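Local coordinates for rhamnose ABC transporter, rhamnose-binding protein (Actinomyces odontolyticus ATCC 17982, PDB 5BQ3) that probably binds a sugar, likely rhamnose, outside the membrane and delivers it to an ABC importer, at residues A[255-266]-A[320-331]. Sequence-based numbering, arbitrary orientation.
Sequences RSFVKDGTVKEF and VRFNADNIDKYD
Arg255, on the last turns of helix 251-260, reaches the C-terminal tail of this two-lobed periplasmic-binding-protein fold; further along, strands 266-268 and 320-322 form a two-stranded antiparallel sheet. A bend at chi3 (-56°) turns its guanidinium edge toward Tyr330 O, which accepts weak bonds from both NH1 and NH2; Asp331 OD1, well out of the guanidinium plane, adds only a long charge contact. Val258 points at the tail: CG1 packs on Ala324 CB, and CG2 meets Ile327 CD1 tip to tip at 3.9 Å. The next residue, Lys259, puts NZ in a salt bridge with Asp328 OD2 (3.4 Å) and a weak bond to Ala324 O; Asp328 OD1 pairs with Arg255 NH1 at a long 3.9 Å, linking both bases and Asp331. Beyond Gly261, Glu265 OE2 takes Asn323 ND2 through its anti lone pair at 3.0 Å, in the amide plane, while OE1 faces Arg321 NH1 at long range. With an alanine here, the Asn323 amide would probably lose this acceptor and Arg321 one of its long charge contacts, keeping Asp143. Two backbone hydrogen bonds follow, Phe266 N to Phe322 O (3.1 Å) and Phe322 N to Phe266 O (2.8 Å), and Phe322 CB sits over the Phe266 ring face, 3.9 Å from its centroid.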
ATOM      1  N   ARG A 255      10.375  13.523   5.898  1.00 39.49           N
ATOM      2  CA  ARG A 255      11.730  13.957   5.530  1.00 41.20           C
ATOM      3  C   ARG A 255      12.416  14.817   6.596  1.00 47.43           C
ATOM      4  O   ARG A 255      13.541  14.506   6.988  1.00 48.25           O
ATOM      5  CB  ARG A 255      11.701  14.729   4.203  1.00 41.67           C
ATOM      6  CG  ARG A 255      12.930  14.485   3.339  1.00 47.44           C
ATOM      7  CD  ARG A 255      12.906  15.271   2.037  1.00 52.31           C
ATOM      8  NE  ARG A 255      11.713  15.016   1.222  1.00 51.73           N
ATOM      9  CZ  ARG A 255      11.544  13.950   0.448  1.00 65.02           C
ATOM     10  NH1 ARG A 255      12.476  13.011   0.387  1.00 51.76           N
ATOM     11  NH2 ARG A 255      10.436  13.809  -0.263  1.00 54.94           N
ATOM     12  N   SER A 256      11.743  15.887   7.055  1.00 44.66           N
ATOM     13  CA  SER A 256      12.257  16.825   8.056  1.00 45.97           C
ATOM     14  C   SER A 256      12.472  16.158   9.416  1.00 49.22           C
ATOM     15  O   SER A 256      13.484  16.422  10.054  1.00 50.16           O
ATOM     16  CB  SER A 256      11.318  18.017   8.209  1.00 50.10           C
ATOM     17  OG  SER A 256      10.030  17.604   8.634  1.00 57.64           O
ATOM     18  N   PHE A 257      11.540  15.283   9.843  1.00 43.74           N
ATOM     19  CA  PHE A 257      11.591  14.584  11.130  1.00 42.53           C
ATOM     20  C   PHE A 257      12.673  13.511  11.170  1.00 46.03           C
ATOM     21  O   PHE A 257      13.218  13.238  12.240  1.00 45.69           O
ATOM     22  CB  PHE A 257      10.229  13.960  11.462  1.00 42.45           C
ATOM     23  CG  PHE A 257       9.097  14.955  11.517  1.00 44.02           C
ATOM     24  CD1 PHE A 257       9.029  15.900  12.536  1.00 47.84           C
ATOM     25  CD2 PHE A 257       8.094  14.943  10.558  1.00 45.40           C
ATOM     26  CE1 PHE A 257       7.986  16.824  12.581  1.00 49.06           C
ATOM     27  CE2 PHE A 257       7.043  15.861  10.612  1.00 48.44           C
ATOM     28  CZ  PHE A 257       6.997  16.796  11.623  1.00 47.62           C
ATOM     29  N   VAL A 258      12.980  12.904  10.012  1.00 42.62           N
ATOM     30  CA  VAL A 258      14.004  11.870   9.884  1.00 42.75           C
ATOM     31  C   VAL A 258      15.396  12.527  10.032  1.00 50.27           C
ATOM     32  O   VAL A 258      16.273  11.954  10.683  1.00 50.57           O
ATOM     33  CB  VAL A 258      13.845  11.066   8.563  1.00 45.52           C
ATOM     34  CG1 VAL A 258      14.980  10.077   8.376  1.00 45.92           C
ATOM     35  CG2 VAL A 258      12.512  10.327   8.524  1.00 43.18           C
ATOM     36  N   LYS A 259      15.565  13.747   9.481  1.00 49.11           N
ATOM     37  CA  LYS A 259      16.817  14.509   9.543  1.00 51.55           C
ATOM     38  C   LYS A 259      17.045  15.135  10.926  1.00 57.53           C
ATOM     39  O   LYS A 259      18.195  15.190  11.368  1.00 59.00           O
ATOM     40  CB  LYS A 259      16.858  15.597   8.456  1.00 55.20           C
ATOM     41  CG  LYS A 259      16.820  15.067   7.016  1.00 62.82           C
ATOM     42  CD  LYS A 259      18.095  14.375   6.578  1.00 71.52           C
ATOM     43  CE  LYS A 259      17.922  13.746   5.220  1.00 79.68           C
ATOM     44  NZ  LYS A 259      19.118  12.967   4.813  1.00 89.28           N
ATOM     45  N   ASP A 260      15.961  15.600  11.598  1.00 54.03           N
ATOM     46  CA  ASP A 260      15.973  16.185  12.953  1.00 54.77           C
ATOM     47  C   ASP A 260      16.465  15.194  13.987  1.00 57.86           C
ATOM     48  O   ASP A 260      17.164  15.570  14.929  1.00 59.30           O
ATOM     49  CB  ASP A 260      14.546  16.607  13.389  1.00 55.90           C
ATOM     50  CG  ASP A 260      13.913  17.805  12.716  1.00 73.62           C
ATOM     51  OD1 ASP A 260      14.447  18.259  11.678  1.00 77.42           O
ATOM     52  OD2 ASP A 260      12.840  18.252  13.189  1.00 79.01           O
ATOM     53  N   GLY A 261      16.024  13.950  13.827  1.00 51.74           N
ATOM     54  CA  GLY A 261      16.261  12.860  14.761  1.00 50.50           C
ATOM     55  C   GLY A 261      15.009  12.420  15.503  1.00 51.74           C
ATOM     56  O   GLY A 261      15.092  11.537  16.362  1.00 50.45           O
ATOM     57  N   THR A 262      13.835  13.024  15.180  1.00 47.33           N
ATOM     58  CA  THR A 262      12.532  12.699  15.785  1.00 45.43           C
ATOM     59  C   THR A 262      12.130  11.268  15.383  1.00 47.80           C
ATOM     60  O   THR A 262      11.658  10.499  16.222  1.00 46.75           O
ATOM     61  CB  THR A 262      11.468  13.745  15.377  1.00 51.35           C
ATOM     62  OG1 THR A 262      11.968  15.057  15.642  1.00 52.97           O
ATOM     63  CG2 THR A 262      10.135  13.549  16.097  1.00 47.03           C
ATOM     64  N   VAL A 263      12.340  10.924  14.100  1.00 43.45           N
ATOM     65  CA  VAL A 263      12.055   9.614  13.514  1.00 41.61           C
ATOM     66  C   VAL A 263      13.380   9.024  13.003  1.00 46.21           C
ATOM     67  O   VAL A 263      14.139   9.721  12.331  1.00 47.08           O
ATOM     68  CB  VAL A 263      10.977   9.712  12.391  1.00 44.28           C
ATOM     69  CG1 VAL A 263      10.671   8.343  11.786  1.00 42.87           C
ATOM     70  CG2 VAL A 263       9.698  10.366  12.908  1.00 43.43           C
ATOM     71  N   LYS A 264      13.670   7.760  13.347  1.00 42.34           N
ATOM     72  CA  LYS A 264      14.887   7.075  12.900  1.00 42.94           C
ATOM     73  C   LYS A 264      14.576   6.198  11.683  1.00 45.29           C
ATOM     74  O   LYS A 264      15.296   6.271  10.680  1.00 46.59           O
ATOM     75  CB  LYS A 264      15.520   6.251  14.035  1.00 46.19           C
ATOM     76  CG  LYS A 264      16.240   7.113  15.067  1.00 71.61           C
ATOM     77  CD  LYS A 264      17.017   6.286  16.076  1.00 86.86           C
ATOM     78  CE  LYS A 264      17.797   7.160  17.031  1.00102.45           C
ATOM     79  NZ  LYS A 264      18.603   6.356  17.987  1.00113.20           N
ATOM     80  N   GLU A 265      13.484   5.401  11.758  1.00 38.79           N
ATOM     81  CA  GLU A 265      13.046   4.516  10.680  1.00 37.18           C
ATOM     82  C   GLU A 265      11.541   4.238  10.747  1.00 37.83           C
ATOM     83  O   GLU A 265      10.995   3.951  11.812  1.00 36.81           O
ATOM     84  CB  GLU A 265      13.826   3.185  10.704  1.00 39.12           C
ATOM     85  CG  GLU A 265      13.726   2.388   9.412  1.00 47.63           C
ATOM     86  CD  GLU A 265      14.515   1.093   9.379  1.00 67.86           C
ATOM     87  OE1 GLU A 265      14.254   0.207  10.224  1.00 68.15           O
ATOM     88  OE2 GLU A 265      15.379   0.957   8.484  1.00 61.33           O
ATOM     89  N   PHE A 266      10.890   4.318   9.584  1.00 32.58           N
ATOM     90  CA  PHE A 266       9.483   4.004   9.365  1.00 30.57           C
ATOM     91  C   PHE A 266       9.397   3.148   8.096  1.00 33.45           C
ATOM     92  O   PHE A 266      10.418   2.923   7.447  1.00 33.93           O
ATOM     93  CB  PHE A 266       8.608   5.280   9.281  1.00 31.98           C
ATOM     94  CG  PHE A 266       8.841   6.155   8.071  1.00 33.67           C
ATOM     95  CD1 PHE A 266       9.816   7.146   8.087  1.00 37.69           C
ATOM     96  CD2 PHE A 266       8.069   6.005   6.925  1.00 34.52           C
ATOM     97  CE1 PHE A 266      10.038   7.947   6.965  1.00 39.09           C
ATOM     98  CE2 PHE A 266       8.299   6.801   5.800  1.00 37.82           C
ATOM     99  CZ  PHE A 266       9.271   7.776   5.832  1.00 37.13           C
ATOM    100  N   VAL A 320       8.853  -1.457   2.225  1.00 37.30           N
ATOM    101  CA  VAL A 320      10.091  -0.692   2.046  1.00 37.65           C
ATOM    102  C   VAL A 320      10.351   0.117   3.323  1.00 40.54           C
ATOM    103  O   VAL A 320       9.482   0.870   3.765  1.00 39.38           O
ATOM    104  CB  VAL A 320      10.051   0.211   0.773  1.00 41.57           C
ATOM    105  CG1 VAL A 320      11.293   1.091   0.669  1.00 42.69           C
ATOM    106  CG2 VAL A 320       9.885  -0.622  -0.494  1.00 41.56           C
ATOM    107  N   ARG A 321      11.537  -0.062   3.919  1.00 37.30           N
ATOM    108  CA  ARG A 321      11.943   0.657   5.127  1.00 36.81           C
ATOM    109  C   ARG A 321      12.661   1.941   4.733  1.00 40.23           C
ATOM    110  O   ARG A 321      13.590   1.907   3.922  1.00 40.62           O
ATOM    111  CB  ARG A 321      12.833  -0.216   6.030  1.00 37.26           C
ATOM    112  CG  ARG A 321      12.096  -1.338   6.732  1.00 46.86           C
ATOM    113  CD  ARG A 321      12.975  -1.985   7.768  1.00 56.51           C
ATOM    114  NE  ARG A 321      12.530  -3.342   8.059  1.00 63.53           N
ATOM    115  CZ  ARG A 321      12.992  -4.086   9.057  1.00 77.42           C
ATOM    116  NH1 ARG A 321      13.914  -3.604   9.883  1.00 62.43           N
ATOM    117  NH2 ARG A 321      12.533  -5.316   9.242  1.00 65.69           N
ATOM    118  N   PHE A 322      12.215   3.076   5.295  1.00 35.57           N
ATOM    119  CA  PHE A 322      12.783   4.390   5.006  1.00 35.92           C
ATOM    120  C   PHE A 322      13.513   4.953   6.216  1.00 41.16           C
ATOM    121  O   PHE A 322      12.962   5.006   7.317  1.00 40.35           O
ATOM    122  CB  PHE A 322      11.699   5.379   4.540  1.00 36.63           C
ATOM    123  CG  PHE A 322      10.883   4.939   3.346  1.00 36.98           C
ATOM    124  CD1 PHE A 322       9.723   4.194   3.509  1.00 38.40           C
ATOM    125  CD2 PHE A 322      11.259   5.298   2.058  1.00 39.82           C
ATOM    126  CE1 PHE A 322       8.965   3.797   2.405  1.00 38.96           C
ATOM    127  CE2 PHE A 322      10.504   4.893   0.954  1.00 42.36           C
ATOM    128  CZ  PHE A 322       9.366   4.140   1.134  1.00 38.99           C
ATOM    129  N   ASN A 323      14.760   5.373   5.993  1.00 39.48           N
ATOM    130  CA  ASN A 323      15.653   5.987   6.975  1.00 40.34           C
ATOM    131  C   ASN A 323      16.369   7.166   6.303  1.00 46.08           C
ATOM    132  O   ASN A 323      16.085   7.461   5.140  1.00 45.35           O
ATOM    133  CB  ASN A 323      16.643   4.959   7.551  1.00 41.55           C
ATOM    134  CG  ASN A 323      17.251   4.031   6.530  1.00 65.12           C
ATOM    135  OD1 ASN A 323      17.982   4.445   5.623  1.00 64.77           O
ATOM    136  ND2 ASN A 323      16.956   2.750   6.658  1.00 54.99           N
ATOM    137  N   ALA A 324      17.293   7.832   7.022  1.00 44.67           N
ATOM    138  CA  ALA A 324      18.023   9.006   6.542  1.00 46.37           C
ATOM    139  C   ALA A 324      18.957   8.737   5.343  1.00 52.59           C
ATOM    140  O   ALA A 324      19.448   9.691   4.737  1.00 53.89           O
ATOM    141  CB  ALA A 324      18.812   9.598   7.686  1.00 48.39           C
ATOM    142  N   ASP A 325      19.161   7.459   4.973  1.00 49.76           N
ATOM    143  CA  ASP A 325      20.043   7.061   3.870  1.00 51.48           C
ATOM    144  C   ASP A 325      19.302   6.892   2.528  1.00 54.06           C
ATOM    145  O   ASP A 325      19.961   6.859   1.486  1.00 55.46           O
ATOM    146  CB  ASP A 325      20.782   5.756   4.219  1.00 54.20           C
ATOM    147  CG  ASP A 325      21.406   5.757   5.600  1.00 68.68           C
ATOM    148  OD1 ASP A 325      22.459   6.401   5.772  1.00 71.16           O
ATOM    149  OD2 ASP A 325      20.826   5.133   6.513  1.00 76.64           O
ATOM    150  N   ASN A 326      17.957   6.786   2.546  1.00 47.69           N
ATOM    151  CA  ASN A 326      17.172   6.602   1.323  1.00 46.43           C
ATOM    152  C   ASN A 326      15.920   7.507   1.260  1.00 48.72           C
ATOM    153  O   ASN A 326      15.194   7.452   0.264  1.00 48.08           O
ATOM    154  CB  ASN A 326      16.766   5.124   1.175  1.00 44.92           C
ATOM    155  CG  ASN A 326      15.766   4.615   2.193  1.00 58.41           C
ATOM    156  OD1 ASN A 326      15.748   5.031   3.359  1.00 50.21           O
ATOM    157  ND2 ASN A 326      14.918   3.688   1.773  1.00 48.94           N
ATOM    158  N   ILE A 327      15.683   8.339   2.298  1.00 44.17           N
ATOM    159  CA  ILE A 327      14.522   9.235   2.397  1.00 42.86           C
ATOM    160  C   ILE A 327      14.448  10.226   1.208  1.00 48.10           C
ATOM    161  O   ILE A 327      13.354  10.447   0.691  1.00 46.72           O
ATOM    162  CB  ILE A 327      14.466   9.974   3.778  1.00 45.87           C
ATOM    163  CG1 ILE A 327      13.142  10.752   3.977  1.00 44.99           C
ATOM    164  CG2 ILE A 327      15.688  10.866   4.053  1.00 48.67           C
ATOM    165  CD1 ILE A 327      12.055   9.990   4.643  1.00 44.84           C
ATOM    166  N   ASP A 328      15.601  10.770   0.757  1.00 46.98           N
ATOM    167  CA  ASP A 328      15.681  11.750  -0.334  1.00 48.29           C
ATOM    168  C   ASP A 328      15.639  11.111  -1.736  1.00 52.42           C
ATOM    169  O   ASP A 328      15.741  11.833  -2.731  1.00 53.45           O
ATOM    170  CB  ASP A 328      16.955  12.604  -0.189  1.00 52.64           C
ATOM    171  CG  ASP A 328      17.073  13.368   1.117  1.00 63.56           C
ATOM    172  OD1 ASP A 328      16.035  13.852   1.623  1.00 62.57           O
ATOM    173  OD2 ASP A 328      18.209  13.515   1.614  1.00 73.08           O
ATOM    174  N   LYS A 329      15.471   9.779  -1.817  1.00 47.76           N
ATOM    175  CA  LYS A 329      15.418   9.043  -3.080  1.00 47.70           C
ATOM    176  C   LYS A 329      13.966   8.774  -3.536  1.00 50.38           C
ATOM    177  O   LYS A 329      13.767   8.282  -4.651  1.00 50.12           O
ATOM    178  CB  LYS A 329      16.194   7.717  -2.957  1.00 50.28           C
ATOM    179  CG  LYS A 329      17.697   7.884  -2.789  1.00 67.74           C
ATOM    180  CD  LYS A 329      18.377   6.554  -2.504  1.00 78.82           C
ATOM    181  CE  LYS A 329      19.862   6.718  -2.302  1.00 93.20           C
ATOM    182  NZ  LYS A 329      20.524   5.424  -1.991  1.00103.16           N
ATOM    183  N   TYR A 330      12.963   9.111  -2.688  1.00 45.69           N
ATOM    184  CA  TYR A 330      11.539   8.875  -2.961  1.00 43.92           C
ATOM    185  C   TYR A 330      10.715  10.162  -2.836  1.00 48.02           C
ATOM    186  O   TYR A 330      10.890  10.897  -1.867  1.00 47.96           O
ATOM    187  CB  TYR A 330      10.985   7.804  -2.002  1.00 43.49           C
ATOM    188  CG  TYR A 330      11.685   6.464  -2.094  1.00 45.64           C
ATOM    189  CD1 TYR A 330      11.268   5.499  -3.003  1.00 47.20           C
ATOM    190  CD2 TYR A 330      12.762   6.161  -1.267  1.00 47.30           C
ATOM    191  CE1 TYR A 330      11.910   4.262  -3.090  1.00 48.46           C
ATOM    192  CE2 TYR A 330      13.410   4.928  -1.342  1.00 48.57           C
ATOM    193  CZ  TYR A 330      12.972   3.975  -2.248  1.00 56.15           C
ATOM    194  OH  TYR A 330      13.620   2.765  -2.327  1.00 58.51           O
ATOM    195  N   ASP A 331       9.797  10.422  -3.797  1.00 44.91           N
ATOM    196  CA  ASP A 331       8.964  11.631  -3.791  1.00 45.48           C
ATOM    197  C   ASP A 331       7.457  11.319  -3.875  1.00 48.98           C
ATOM    198  O   ASP A 331       6.864  11.356  -4.958  1.00 49.43           O
ATOM    199  CB  ASP A 331       9.371  12.599  -4.919  1.00 49.28           C
ATOM    200  CG  ASP A 331       8.752  13.981  -4.801  1.00 61.45           C
ATOM    201  OD1 ASP A 331       9.125  14.724  -3.866  1.00 63.39           O
ATOM    202  OD2 ASP A 331       7.908  14.326  -5.649  1.00 67.22           O
TER